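Local coordinates for molybdopterin-guanine dinucleotide biosynthesis protein A (MobA) (PDB 3NGW) that probably acts as a GTP-binding nucleotidyltransferase that attaches GMP to molybdopterin during molybdenum cofactor biosynthesis, at residues V21-C24 with E30-L33; E59-W64 with L80-S85; I63-K68 with S72-H77; M93-P98 with K186-I191. All coordinates share one frame; numbering follows the deposited sequence.

All four contacts belong to one alpha/beta chain of the GT-A type, built round a central mixed sheet. Along the chain, interaction 1 closes before interactions 2 and 3 open from the same strand; interaction 4 comes last, joining segments 88 residues apart. Interactions 2 and 3, with centres about 10 Å apart, share I63, W64 and helix 72-83, tying edge strand 62-63 and its following loop to that helix. Interaction 4 lies across the chain's centre from them, about 24 and 25 Å away between centres, and touches interaction 1, whose centre is about 10 Å off. Helix 182-194 thus packs against elements from the first half of the chain. L33 and A60 link interactions 1 and 2.

Interaction 1 (V21-C24 with E30-L33); sequences VMLC and EWVL
The short antiparallel hairpin of strands 22-23 and 26-27 runs straight into helix 28-36, and L23 and W31 close this compact unit by folding the first strand against the helix. W31 reaches out with its indole and gives the NE1 hydrogen to the backbone carbonyl of L23, NE1 to O at 3.0 Å and nearly straight at 160°. The oxygen lies close to the plane of the indole, where the N-H points, although the nitrogen itself sits above the carbonyl plane and so does not use a lone pair squarely.

The same leucine also packs on the indole. Its CD1 stands over one face, 3.9 Å from the centroid of the six-membered ring, a CH-pi contact, while its CB comes within 3.4 Å of W31 NE1. The two side chains cross at about a right angle. Both first torsions lie off the usual staggered values, -135° for L23 and -96° for W31. C24 touches more lightly: its CB meets the edge of the ring at CZ2, 4.5 Å away. This cysteine is disulfide-bonded to C192 of helix 182-194, and K26 makes a cation-pi contact with W31.

Tryptophan suits the place because it joins an N-H donor to a broad apolar face, and leucine because one methyl of its fork, CD1, can lie on that face while the backbone carbonyl takes the N-H. The carbonyl of a strand only two residues long thereby gains a partner supplied by a side chain, and the hairpin is bound to the helix by polar and apolar contacts together.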
loop_
_atom_site.group_PDB
_atom_site.type_symbol
_atom_site.label_atom_id
_atom_site.label_comp_id
_atom_site.label_asym_id
_atom_site.label_seq_id
_atom_site.Cartn_x
_atom_site.Cartn_y
_atom_site.Cartn_z
ATOM N N VAL A 21 6.964 -11.616 8.930
ATOM C CA VAL A 21 8.228 -11.827 8.227
ATOM C C VAL A 21 9.364 -11.051 8.892
ATOM O O VAL A 21 9.225 -9.866 9.203
ATOM C CB VAL A 21 8.128 -11.383 6.757
ATOM C CG1 VAL A 21 9.460 -11.580 6.057
ATOM C CG2 VAL A 21 7.033 -12.165 6.059
HETATM N N MSE A 22 10.489 -11.728 9.102
HETATM C CA MSE A 22 11.653 -11.122 9.744
HETATM C C MSE A 22 12.610 -10.491 8.751
HETATM O O MSE A 22 13.231 -11.184 7.952
HETATM C CB MSE A 22 12.408 -12.171 10.557
HETATM C CG MSE A 22 11.686 -12.600 11.811
HETATM SE SE MSE A 22 11.679 -11.192 13.136
HETATM C CE MSE A 22 13.406 -11.586 13.952
ATOM N N LEU A 23 12.730 -9.174 8.816
ATOM C CA LEU A 23 13.622 -8.453 7.931
ATOM C C LEU A 23 14.689 -7.806 8.797
ATOM O O LEU A 23 14.394 -6.901 9.573
ATOM C CB LEU A 23 12.860 -7.374 7.183
ATOM C CG LEU A 23 13.120 -7.228 5.686
ATOM C CD1 LEU A 23 12.751 -5.811 5.304
ATOM C CD2 LEU A 23 14.571 -7.509 5.335
ATOM N N CYS A 24 15.924 -8.276 8.669
ATOM C CA CYS A 24 17.028 -7.742 9.451
ATOM C C CYS A 24 16.695 -7.733 10.934
ATOM O O CYS A 24 16.912 -6.738 11.620
ATOM C CB CYS A 24 17.384 -6.326 8.987
ATOM S SG CYS A 24 18.692 -6.291 7.711
ATOM N N GLU A 30 6.560 -4.058 11.995
ATOM C CA GLU A 30 7.270 -3.044 12.767
ATOM C C GLU A 30 8.041 -2.121 11.831
ATOM O O GLU A 30 8.289 -0.961 12.155
ATOM C CB GLU A 30 8.193 -3.711 13.789
ATOM C CG GLU A 30 7.451 -4.777 14.579
ATOM C CD GLU A 30 8.226 -5.350 15.752
ATOM O OE1 GLU A 30 9.478 -5.418 15.687
ATOM O OE2 GLU A 30 7.559 -5.761 16.731
ATOM N N TRP A 31 8.402 -2.634 10.662
ATOM C CA TRP A 31 9.100 -1.830 9.674
ATOM C C TRP A 31 8.217 -0.685 9.184
ATOM O O TRP A 31 8.639 0.468 9.187
ATOM C CB TRP A 31 9.494 -2.680 8.472
ATOM C CG TRP A 31 10.884 -3.212 8.521
ATOM C CD1 TRP A 31 11.340 -4.288 9.236
ATOM C CD2 TRP A 31 12.013 -2.695 7.806
ATOM N NE1 TRP A 31 12.689 -4.473 9.007
ATOM C CE2 TRP A 31 13.125 -3.508 8.139
ATOM C CE3 TRP A 31 12.195 -1.620 6.925
ATOM C CZ2 TRP A 31 14.401 -3.279 7.607
ATOM C CZ3 TRP A 31 13.467 -1.393 6.395
ATOM C CH2 TRP A 31 14.553 -2.217 6.744
ATOM N N VAL A 32 6.997 -1.009 8.753
ATOM C CA VAL A 32 6.072 0.003 8.246
ATOM C C VAL A 32 5.496 0.869 9.365
ATOM O O VAL A 32 5.165 2.030 9.148
ATOM C CB VAL A 32 4.921 -0.642 7.404
ATOM C CG1 VAL A 32 5.515 -1.342 6.186
ATOM C CG2 VAL A 32 4.120 -1.631 8.243
ATOM N N LEU A 33 5.394 0.304 10.561
ATOM C CA LEU A 33 4.900 1.035 11.716
ATOM C C LEU A 33 5.831 2.228 11.926
ATOM O O LEU A 33 5.382 3.373 11.963
ATOM C CB LEU A 33 4.905 0.119 12.941
ATOM C CG LEU A 33 3.616 -0.159 13.726
ATOM C CD1 LEU A 33 2.392 -0.034 12.855
ATOM C CD2 LEU A 33 3.700 -1.565 14.334
#

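Interaction 2 (E59-W64 with L80-S85); sequences EAEFIW and LRHFGS
Strand 62-63 passes beside the last turn of helix 72-83, with I63 and H82 nearest at 8.2 Å between their CA atoms, a gap that their side chains bridge. G84 is the first residue to leave helical backbone angles, with positive phi; its phi and psi together suit glycine because a CB would press on the carbonyl oxygen of F83.

I63 supplies the apolar half of the contact with both its branches. CG2 lies over one face of the H82 imidazole, 4.1 Å from the centroid, in a CH-pi contact, while CD1 meets H82 CB at 3.8 Å. The first torsion of 63° wedges CG1 between the backbone N and carbonyl carbon and turns CG2 anti to the carbonyl carbon, bringing the two methyl ends to different parts of the histidine.

E61 and H82 reach toward each other from opposite directions, the carboxylate oxygen arriving near the ring's edge. The direct bond from H82 NE2 to E61 OE2 is weak, 3.3 Å long and only 127° at the hydrogen, and the carboxylate stands almost perpendicular to the imidazole. A water makes up for this: it donates to E61 OE2 at 2.7 Å and is also 2.7 Å from H82 NE2. The nearby carboxylate would probably encourage protonation of the ring, though solvent should soften the effect. Histidine suits this surface position, offering a face to isoleucine and a nitrogen to glutamate.

V42 of the adjacent parallel strand 40-44 touches E61, I63 and H82 alike. Helix 72-83 thus covers the border of the central sheet before leading to strand 86-90, with helix 135-143 packed against L80 and R81.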
loop_
_atom_site.group_PDB
_atom_site.type_symbol
_atom_site.label_atom_id
_atom_site.label_comp_id
_atom_site.label_asym_id
_atom_site.label_seq_id
_atom_site.Cartn_x
_atom_site.Cartn_y
_atom_site.Cartn_z
ATOM N N GLU A 59 0.142 0.319 19.324
ATOM C CA GLU A 59 -0.740 1.459 19.465
ATOM C C GLU A 59 -0.725 2.206 18.132
ATOM O O GLU A 59 0.135 3.065 17.906
ATOM C CB GLU A 59 -0.210 2.379 20.554
ATOM C CG GLU A 59 -1.186 3.412 21.059
ATOM C CD GLU A 59 -1.965 2.909 22.256
ATOM O OE1 GLU A 59 -2.784 1.976 22.075
ATOM O OE2 GLU A 59 -1.750 3.437 23.377
ATOM N N ALA A 60 -1.654 1.862 17.243
ATOM C CA ALA A 60 -1.761 2.498 15.928
ATOM C C ALA A 60 -3.203 2.351 15.483
ATOM O O ALA A 60 -3.969 1.634 16.109
ATOM C CB ALA A 60 -0.822 1.823 14.926
ATOM N N GLU A 61 -3.576 3.034 14.412
ATOM C CA GLU A 61 -4.939 2.971 13.911
ATOM C C GLU A 61 -5.112 1.810 12.914
ATOM O O GLU A 61 -4.637 1.881 11.782
ATOM C CB GLU A 61 -5.273 4.317 13.251
ATOM C CG GLU A 61 -6.668 4.438 12.643
ATOM C CD GLU A 61 -7.651 5.193 13.531
ATOM O OE1 GLU A 61 -7.870 4.755 14.678
ATOM O OE2 GLU A 61 -8.205 6.218 13.076
ATOM N N PHE A 62 -5.774 0.737 13.343
ATOM C CA PHE A 62 -6.012 -0.413 12.476
ATOM C C PHE A 62 -7.463 -0.465 12.054
ATOM O O PHE A 62 -8.359 -0.540 12.890
ATOM C CB PHE A 62 -5.651 -1.726 13.173
ATOM C CG PHE A 62 -4.201 -1.856 13.496
ATOM C CD1 PHE A 62 -3.747 -1.641 14.795
ATOM C CD2 PHE A 62 -3.279 -2.146 12.499
ATOM C CE1 PHE A 62 -2.396 -1.720 15.108
ATOM C CE2 PHE A 62 -1.922 -2.227 12.797
ATOM C CZ PHE A 62 -1.477 -2.007 14.113
ATOM N N ILE A 63 -7.690 -0.430 10.747
ATOM C CA ILE A 63 -9.042 -0.459 10.212
ATOM C C ILE A 63 -9.237 -1.655 9.266
ATOM O O ILE A 63 -8.293 -2.394 8.982
ATOM C CB ILE A 63 -9.346 0.875 9.477
ATOM C CG1 ILE A 63 -8.412 1.051 8.274
ATOM C CG2 ILE A 63 -9.136 2.043 10.439
ATOM C CD1 ILE A 63 -8.757 2.243 7.399
ATOM N N TRP A 64 -10.461 -1.836 8.782
ATOM C CA TRP A 64 -10.781 -2.939 7.890
ATOM C C TRP A 64 -12.023 -2.581 7.077
ATOM O O TRP A 64 -12.752 -1.658 7.444
ATOM C CB TRP A 64 -11.023 -4.206 8.717
ATOM C CG TRP A 64 -12.198 -4.098 9.661
ATOM C CD1 TRP A 64 -13.509 -4.367 9.376
ATOM C CD2 TRP A 64 -12.173 -3.646 11.024
ATOM N NE1 TRP A 64 -14.299 -4.113 10.473
ATOM C CE2 TRP A 64 -13.504 -3.672 11.499
ATOM C CE3 TRP A 64 -11.157 -3.227 11.890
ATOM C CZ2 TRP A 64 -13.847 -3.290 12.792
ATOM C CZ3 TRP A 64 -11.495 -2.847 13.184
ATOM C CH2 TRP A 64 -12.834 -2.883 13.623
ATOM N N LEU A 80 -10.286 4.898 1.751
ATOM C CA LEU A 80 -10.981 6.054 1.212
ATOM C C LEU A 80 -12.241 6.369 2.010
ATOM O O LEU A 80 -12.551 7.539 2.252
ATOM C CB LEU A 80 -11.331 5.839 -0.260
ATOM C CG LEU A 80 -10.095 5.713 -1.156
ATOM C CD1 LEU A 80 -10.534 5.484 -2.578
ATOM C CD2 LEU A 80 -9.231 6.966 -1.059
ATOM N N ARG A 81 -12.965 5.331 2.432
ATOM C CA ARG A 81 -14.189 5.528 3.212
ATOM C C ARG A 81 -13.874 5.974 4.643
ATOM O O ARG A 81 -14.718 6.554 5.320
ATOM C CB ARG A 81 -15.020 4.236 3.256
ATOM C CG ARG A 81 -15.539 3.761 1.911
ATOM C CD ARG A 81 -16.409 4.802 1.226
ATOM N NE ARG A 81 -17.000 4.288 -0.013
ATOM C CZ ARG A 81 -17.539 5.048 -0.964
ATOM N NH1 ARG A 81 -17.567 6.370 -0.836
ATOM N NH2 ARG A 81 -18.056 4.489 -2.047
ATOM N N HIS A 82 -12.656 5.704 5.094
ATOM C CA HIS A 82 -12.239 6.077 6.439
ATOM C C HIS A 82 -11.850 7.543 6.591
ATOM O O HIS A 82 -12.347 8.225 7.483
ATOM C CB HIS A 82 -11.064 5.212 6.888
ATOM C CG HIS A 82 -10.548 5.570 8.243
ATOM N ND1 HIS A 82 -11.281 5.365 9.396
ATOM C CD2 HIS A 82 -9.403 6.175 8.631
ATOM C CE1 HIS A 82 -10.609 5.830 10.429
ATOM N NE2 HIS A 82 -9.463 6.327 9.993
ATOM N N PHE A 83 -10.949 8.025 5.739
ATOM C CA PHE A 83 -10.526 9.409 5.844
ATOM C C PHE A 83 -10.287 10.159 4.536
ATOM O O PHE A 83 -9.647 11.209 4.530
ATOM C CB PHE A 83 -9.290 9.522 6.758
ATOM C CG PHE A 83 -8.071 8.759 6.282
ATOM C CD1 PHE A 83 -8.056 8.100 5.062
ATOM C CD2 PHE A 83 -6.921 8.718 7.076
ATOM C CE1 PHE A 83 -6.914 7.415 4.638
ATOM C CE2 PHE A 83 -5.774 8.034 6.658
ATOM C CZ PHE A 83 -5.774 7.381 5.441
ATOM N N GLY A 84 -10.813 9.634 3.434
ATOM C CA GLY A 84 -10.664 10.299 2.151
ATOM C C GLY A 84 -9.420 9.987 1.336
ATOM O O GLY A 84 -8.903 8.870 1.375
ATOM N N SER A 85 -8.949 10.988 0.592
ATOM C CA SER A 85 -7.772 10.853 -0.260
ATOM C C SER A 85 -6.552 10.486 0.563
ATOM O O SER A 85 -6.407 10.906 1.714
ATOM C CB SER A 85 -7.505 12.157 -1.027
ATOM O OG SER A 85 -6.966 13.171 -0.187
HETATM O O HOH W 1 -8.030 8.280 11.269
#

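Interaction 3 (I63-K68 with S72-H77); sequences IWDLHK and SIAGIH
D65 and H77 meet through a single near-straight hydrogen bond, from H77 ND1 to D65 OD1, 3.2 Å long with an angle of 161° at the hydrogen. The aspartate CG stands anti to its own nitrogen (chi1 -168°), which turns one oxygen to the helix while the other stays with the loop. H77 has the same disposition, chi1 172°, and its imidazole projects outward from the helix, with ND1 turned to the carboxylate. OD1 approaches the edge of the ring, lying close to its plane, and the nitrogen lies nearly in line with the C-O bond of the aspartate. The two flat groups themselves are steeply inclined to each other.

One turn earlier in the helix, A74 packs beside the aspartate: its CB is 4.3 Å from D65 CG. A74 O comes within 3.3 Å of D65 OD1, but both are acceptors and no bond joins them; the ND1 hydrogen probably offsets some of the repulsion between the carboxylate and the carbonyl dipole. Alanine suits the spot, since its small side chain lets the aspartate come close.

The loop leads from edge strand 62-63 of the central sheet into helix 72-83, a beta-to-alpha connection in the MobA-like domain. D65 also opens a type I turn, in which K68 N makes a weak bond to D65 O at 3.0 Å. The second carboxylate oxygen, OD2, accepts from the amide of G69, so the loop grips one end of the group while the helix holds the other. On the helix side E139 and I142 of helix 135-143 pack against the imidazole.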
loop_
_atom_site.group_PDB
_atom_site.type_symbol
_atom_site.label_atom_id
_atom_site.label_comp_id
_atom_site.label_asym_id
_atom_site.label_seq_id
_atom_site.Cartn_x
_atom_site.Cartn_y
_atom_site.Cartn_z
ATOM N N ILE A 63 -7.690 -0.430 10.747
ATOM C CA ILE A 63 -9.042 -0.459 10.212
ATOM C C ILE A 63 -9.237 -1.655 9.266
ATOM O O ILE A 63 -8.293 -2.394 8.982
ATOM C CB ILE A 63 -9.346 0.875 9.477
ATOM C CG1 ILE A 63 -8.412 1.051 8.274
ATOM C CG2 ILE A 63 -9.136 2.043 10.439
ATOM C CD1 ILE A 63 -8.757 2.243 7.399
ATOM N N TRP A 64 -10.461 -1.836 8.782
ATOM C CA TRP A 64 -10.781 -2.939 7.890
ATOM C C TRP A 64 -12.023 -2.581 7.077
ATOM O O TRP A 64 -12.752 -1.658 7.444
ATOM C CB TRP A 64 -11.023 -4.206 8.717
ATOM C CG TRP A 64 -12.198 -4.098 9.661
ATOM C CD1 TRP A 64 -13.509 -4.367 9.376
ATOM C CD2 TRP A 64 -12.173 -3.646 11.024
ATOM N NE1 TRP A 64 -14.299 -4.113 10.473
ATOM C CE2 TRP A 64 -13.504 -3.672 11.499
ATOM C CE3 TRP A 64 -11.157 -3.227 11.890
ATOM C CZ2 TRP A 64 -13.847 -3.290 12.792
ATOM C CZ3 TRP A 64 -11.495 -2.847 13.184
ATOM C CH2 TRP A 64 -12.834 -2.883 13.623
ATOM N N ASP A 65 -12.255 -3.292 5.971
ATOM C CA ASP A 65 -13.424 -3.042 5.122
ATOM C C ASP A 65 -14.692 -3.405 5.894
ATOM O O ASP A 65 -14.890 -4.563 6.266
ATOM C CB ASP A 65 -13.348 -3.876 3.841
ATOM C CG ASP A 65 -14.380 -3.447 2.797
ATOM O OD1 ASP A 65 -14.234 -2.339 2.229
ATOM O OD2 ASP A 65 -15.337 -4.208 2.547
ATOM N N LEU A 66 -15.549 -2.409 6.116
ATOM C CA LEU A 66 -16.793 -2.590 6.868
ATOM C C LEU A 66 -17.632 -3.762 6.376
ATOM O O LEU A 66 -18.204 -4.499 7.179
ATOM C CB LEU A 66 -17.649 -1.317 6.815
ATOM C CG LEU A 66 -18.390 -0.903 8.100
ATOM C CD1 LEU A 66 -19.406 0.201 7.770
ATOM C CD2 LEU A 66 -19.109 -2.094 8.726
ATOM N N HIS A 67 -17.718 -3.932 5.062
ATOM C CA HIS A 67 -18.512 -5.024 4.530
ATOM C C HIS A 67 -17.677 -6.232 4.117
ATOM O O HIS A 67 -17.877 -6.832 3.057
ATOM C CB HIS A 67 -19.387 -4.526 3.376
ATOM C CG HIS A 67 -20.388 -3.490 3.793
ATOM N ND1 HIS A 67 -21.189 -3.635 4.905
ATOM C CD2 HIS A 67 -20.714 -2.293 3.247
ATOM C CE1 HIS A 67 -21.966 -2.572 5.028
ATOM N NE2 HIS A 67 -21.698 -1.743 4.035
ATOM N N LYS A 68 -16.735 -6.572 4.988
ATOM C CA LYS A 68 -15.855 -7.714 4.812
ATOM C C LYS A 68 -15.384 -7.962 3.376
ATOM O O LYS A 68 -15.482 -9.081 2.867
ATOM C CB LYS A 68 -16.549 -8.964 5.368
ATOM C CG LYS A 68 -17.311 -8.713 6.673
ATOM C CD LYS A 68 -17.617 -10.010 7.425
ATOM C CE LYS A 68 -16.466 -10.423 8.362
ATOM N NZ LYS A 68 -15.129 -10.563 7.691
ATOM N N SER A 72 -6.854 -6.268 -2.306
ATOM C CA SER A 72 -6.317 -4.915 -2.308
ATOM C C SER A 72 -7.374 -3.838 -2.540
ATOM O O SER A 72 -7.387 -2.817 -1.852
ATOM C CB SER A 72 -5.221 -4.804 -3.364
ATOM O OG SER A 72 -4.189 -5.731 -3.092
ATOM N N ILE A 73 -8.249 -4.066 -3.516
ATOM C CA ILE A 73 -9.318 -3.124 -3.837
ATOM C C ILE A 73 -10.187 -2.830 -2.606
ATOM O O ILE A 73 -10.638 -1.703 -2.410
ATOM C CB ILE A 73 -10.240 -3.677 -4.942
ATOM C CG1 ILE A 73 -9.439 -3.986 -6.204
ATOM C CG2 ILE A 73 -11.315 -2.662 -5.271
ATOM C CD1 ILE A 73 -10.283 -4.632 -7.307
ATOM N N ALA A 74 -10.423 -3.848 -1.787
ATOM C CA ALA A 74 -11.241 -3.686 -0.594
ATOM C C ALA A 74 -10.491 -2.895 0.466
ATOM O O ALA A 74 -11.096 -2.189 1.274
ATOM C CB ALA A 74 -11.635 -5.050 -0.048
ATOM N N GLY A 75 -9.168 -3.028 0.452
ATOM C CA GLY A 75 -8.331 -2.334 1.408
ATOM C C GLY A 75 -8.219 -0.862 1.069
ATOM O O GLY A 75 -8.278 -0.019 1.958
ATOM N N ILE A 76 -8.052 -0.553 -0.216
ATOM C CA ILE A 76 -7.949 0.831 -0.658
ATOM C C ILE A 76 -9.290 1.514 -0.411
ATOM O O ILE A 76 -9.352 2.611 0.154
ATOM C CB ILE A 76 -7.591 0.904 -2.158
ATOM C CG1 ILE A 76 -6.182 0.354 -2.373
ATOM C CG2 ILE A 76 -7.669 2.342 -2.659
ATOM C CD1 ILE A 76 -5.816 0.158 -3.842
ATOM N N HIS A 77 -10.365 0.845 -0.821
ATOM C CA HIS A 77 -11.718 1.357 -0.635
ATOM C C HIS A 77 -11.960 1.688 0.833
ATOM O O HIS A 77 -12.497 2.743 1.157
ATOM C CB HIS A 77 -12.742 0.313 -1.108
ATOM C CG HIS A 77 -14.164 0.661 -0.786
ATOM N ND1 HIS A 77 -14.833 0.134 0.298
ATOM C CD2 HIS A 77 -15.038 1.499 -1.397
ATOM C CE1 HIS A 77 -16.057 0.631 0.342
ATOM N NE2 HIS A 77 -16.207 1.463 -0.674
#

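Interaction 4 (M93-P98 with K186-I191); sequences MPFVKP and KRAEEI
I191, whose amide N bonds R187 O at 2.9 Å in a regular turn of helix 182-194, lays a methyl on the ring of F95. The phenyl group projects from the loop ahead of helix 98-111 with its CG anti to the carbonyl carbon (chi1 -55°), and this sends it out to the helix. I191 answers with CG2, anti to its backbone N, which settles over one face of the ring in a CH-pi contact, 3.7 Å from the centroid and 17° off the normal. The methyl is displaced toward the rim, nearest CE2 and CZ at 3.6 Å each. CD1 of the same isoleucine adds a looser touch on CE2 at 4.0 Å.

P94 covers the opposite face from within the loop: its CG stands 3.9 Å above the middle of the ring, so the phenyl is clamped between proline and isoleucine. Along its edge the ring meets A188, where CZ lies 3.6 Å from the backbone oxygen and CE2 4.5 Å from CB. Alanine is apt here because a short side chain lets the aromatic edge approach the helix backbone. L23 of strand 22-23 packs on F95, P94 and A188, tying this contact to the hairpin.

D184, which binds calcium in a crystal structure of this protein though none is bound to it in this model, lies one turn before A188, their side chains about 6 Å apart. No hydrogen bond or salt bridge crosses between loop and helix: the contact depends on apolar packing, and the flat phenylalanine, covered on both faces, joins the C-terminal helix to the loop after strand 86-90.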
loop_
_atom_site.group_PDB
_atom_site.type_symbol
_atom_site.label_atom_id
_atom_site.label_comp_id
_atom_site.label_asym_id
_atom_site.label_seq_id
_atom_site.Cartn_x
_atom_site.Cartn_y
_atom_site.Cartn_z
HETATM N N MSE A 93 6.168 -3.816 0.374
HETATM C CA MSE A 93 7.269 -2.937 -0.011
HETATM C C MSE A 93 7.784 -2.252 1.262
HETATM O O MSE A 93 7.313 -1.178 1.631
HETATM C CB MSE A 93 6.766 -1.900 -1.025
HETATM C CG MSE A 93 6.441 -2.489 -2.392
HETATM SE SE MSE A 93 5.516 -1.296 -3.617
HETATM C CE MSE A 93 3.707 -1.962 -3.388
ATOM N N PRO A 94 8.755 -2.871 1.951
ATOM C CA PRO A 94 9.317 -2.320 3.187
ATOM C C PRO A 94 10.366 -1.225 3.025
ATOM O O PRO A 94 10.744 -0.592 4.008
ATOM C CB PRO A 94 9.909 -3.546 3.853
ATOM C CG PRO A 94 10.495 -4.248 2.680
ATOM C CD PRO A 94 9.351 -4.188 1.670
ATOM N N PHE A 95 10.838 -1.005 1.800
ATOM C CA PHE A 95 11.861 0.007 1.560
ATOM C C PHE A 95 11.340 1.290 0.944
ATOM O O PHE A 95 12.128 2.099 0.459
ATOM C CB PHE A 95 12.957 -0.564 0.665
ATOM C CG PHE A 95 13.560 -1.823 1.192
ATOM C CD1 PHE A 95 14.069 -1.869 2.487
ATOM C CD2 PHE A 95 13.600 -2.969 0.409
ATOM C CE1 PHE A 95 14.619 -3.039 2.997
ATOM C CE2 PHE A 95 14.148 -4.144 0.904
ATOM C CZ PHE A 95 14.656 -4.180 2.204
ATOM N N VAL A 96 10.024 1.482 0.966
ATOM C CA VAL A 96 9.442 2.681 0.390
ATOM C C VAL A 96 10.034 3.936 0.997
ATOM O O VAL A 96 10.228 4.019 2.207
ATOM C CB VAL A 96 7.925 2.728 0.584
ATOM C CG1 VAL A 96 7.404 4.099 0.181
ATOM C CG2 VAL A 96 7.260 1.645 -0.255
ATOM N N LYS A 97 10.325 4.909 0.139
ATOM C CA LYS A 97 10.883 6.176 0.584
ATOM C C LYS A 97 9.794 7.222 0.769
ATOM O O LYS A 97 9.045 7.534 -0.157
ATOM C CB LYS A 97 11.944 6.671 -0.403
ATOM C CG LYS A 97 13.325 6.124 -0.080
ATOM C CD LYS A 97 14.418 6.718 -0.944
ATOM C CE LYS A 97 15.741 6.774 -0.169
ATOM N NZ LYS A 97 16.083 5.468 0.500
ATOM N N PRO A 98 9.690 7.771 1.988
ATOM C CA PRO A 98 8.688 8.788 2.323
ATOM C C PRO A 98 8.695 9.952 1.340
ATOM O O PRO A 98 7.650 10.534 1.060
ATOM C CB PRO A 98 9.086 9.205 3.738
ATOM C CG PRO A 98 9.647 7.928 4.310
ATOM C CD PRO A 98 10.522 7.451 3.163
ATOM N N LYS A 186 15.612 -13.435 0.418
ATOM C CA LYS A 186 17.056 -13.509 0.284
ATOM C C LYS A 186 17.598 -12.162 -0.150
ATOM O O LYS A 186 18.573 -11.683 0.414
ATOM C CB LYS A 186 17.440 -14.572 -0.742
ATOM C CG LYS A 186 18.929 -14.873 -0.830
ATOM C CD LYS A 186 19.174 -16.042 -1.792
ATOM C CE LYS A 186 20.637 -16.455 -1.871
ATOM N NZ LYS A 186 21.485 -15.410 -2.489
ATOM N N ARG A 187 16.966 -11.548 -1.148
ATOM C CA ARG A 187 17.430 -10.244 -1.621
ATOM C C ARG A 187 17.117 -9.160 -0.595
ATOM O O ARG A 187 17.975 -8.338 -0.271
ATOM C CB ARG A 187 16.788 -9.879 -2.965
ATOM C CG ARG A 187 17.771 -9.216 -3.931
ATOM C CD ARG A 187 17.292 -7.873 -4.478
ATOM N NE ARG A 187 16.174 -7.994 -5.413
ATOM C CZ ARG A 187 15.690 -6.982 -6.136
ATOM N NH1 ARG A 187 14.665 -7.177 -6.959
ATOM N NH2 ARG A 187 16.236 -5.774 -6.044
ATOM N N ALA A 188 15.884 -9.166 -0.092
ATOM C CA ALA A 188 15.448 -8.196 0.906
ATOM C C ALA A 188 16.471 -8.119 2.028
ATOM O O ALA A 188 16.817 -7.033 2.487
ATOM C CB ALA A 188 14.093 -8.586 1.464
ATOM N N GLU A 189 16.955 -9.277 2.459
ATOM C CA GLU A 189 17.955 -9.342 3.515
ATOM C C GLU A 189 19.223 -8.610 3.114
ATOM O O GLU A 189 19.746 -7.826 3.894
ATOM C CB GLU A 189 18.306 -10.792 3.843
ATOM C CG GLU A 189 17.567 -11.377 5.031
ATOM C CD GLU A 189 17.824 -10.612 6.321
ATOM O OE1 GLU A 189 18.998 -10.312 6.628
ATOM O OE2 GLU A 189 16.847 -10.326 7.040
ATOM N N GLU A 190 19.717 -8.860 1.904
ATOM C CA GLU A 190 20.943 -8.209 1.443
ATOM C C GLU A 190 20.777 -6.695 1.414
ATOM O O GLU A 190 21.693 -5.955 1.761
ATOM C CB GLU A 190 21.320 -8.693 0.036
ATOM C CG GLU A 190 21.180 -10.195 -0.199
ATOM C CD GLU A 190 21.585 -10.622 -1.618
ATOM O OE1 GLU A 190 21.303 -9.871 -2.585
ATOM O OE2 GLU A 190 22.171 -11.724 -1.764
ATOM N N ILE A 191 19.602 -6.243 0.995
ATOM C CA ILE A 191 19.308 -4.819 0.910
ATOM C C ILE A 191 19.295 -4.161 2.288
ATOM O O ILE A 191 19.979 -3.158 2.500
ATOM C CB ILE A 191 17.946 -4.577 0.208
ATOM C CG1 ILE A 191 18.040 -5.029 -1.252
ATOM C CG2 ILE A 191 17.559 -3.112 0.283
ATOM C CD1 ILE A 191 16.735 -4.961 -2.002
#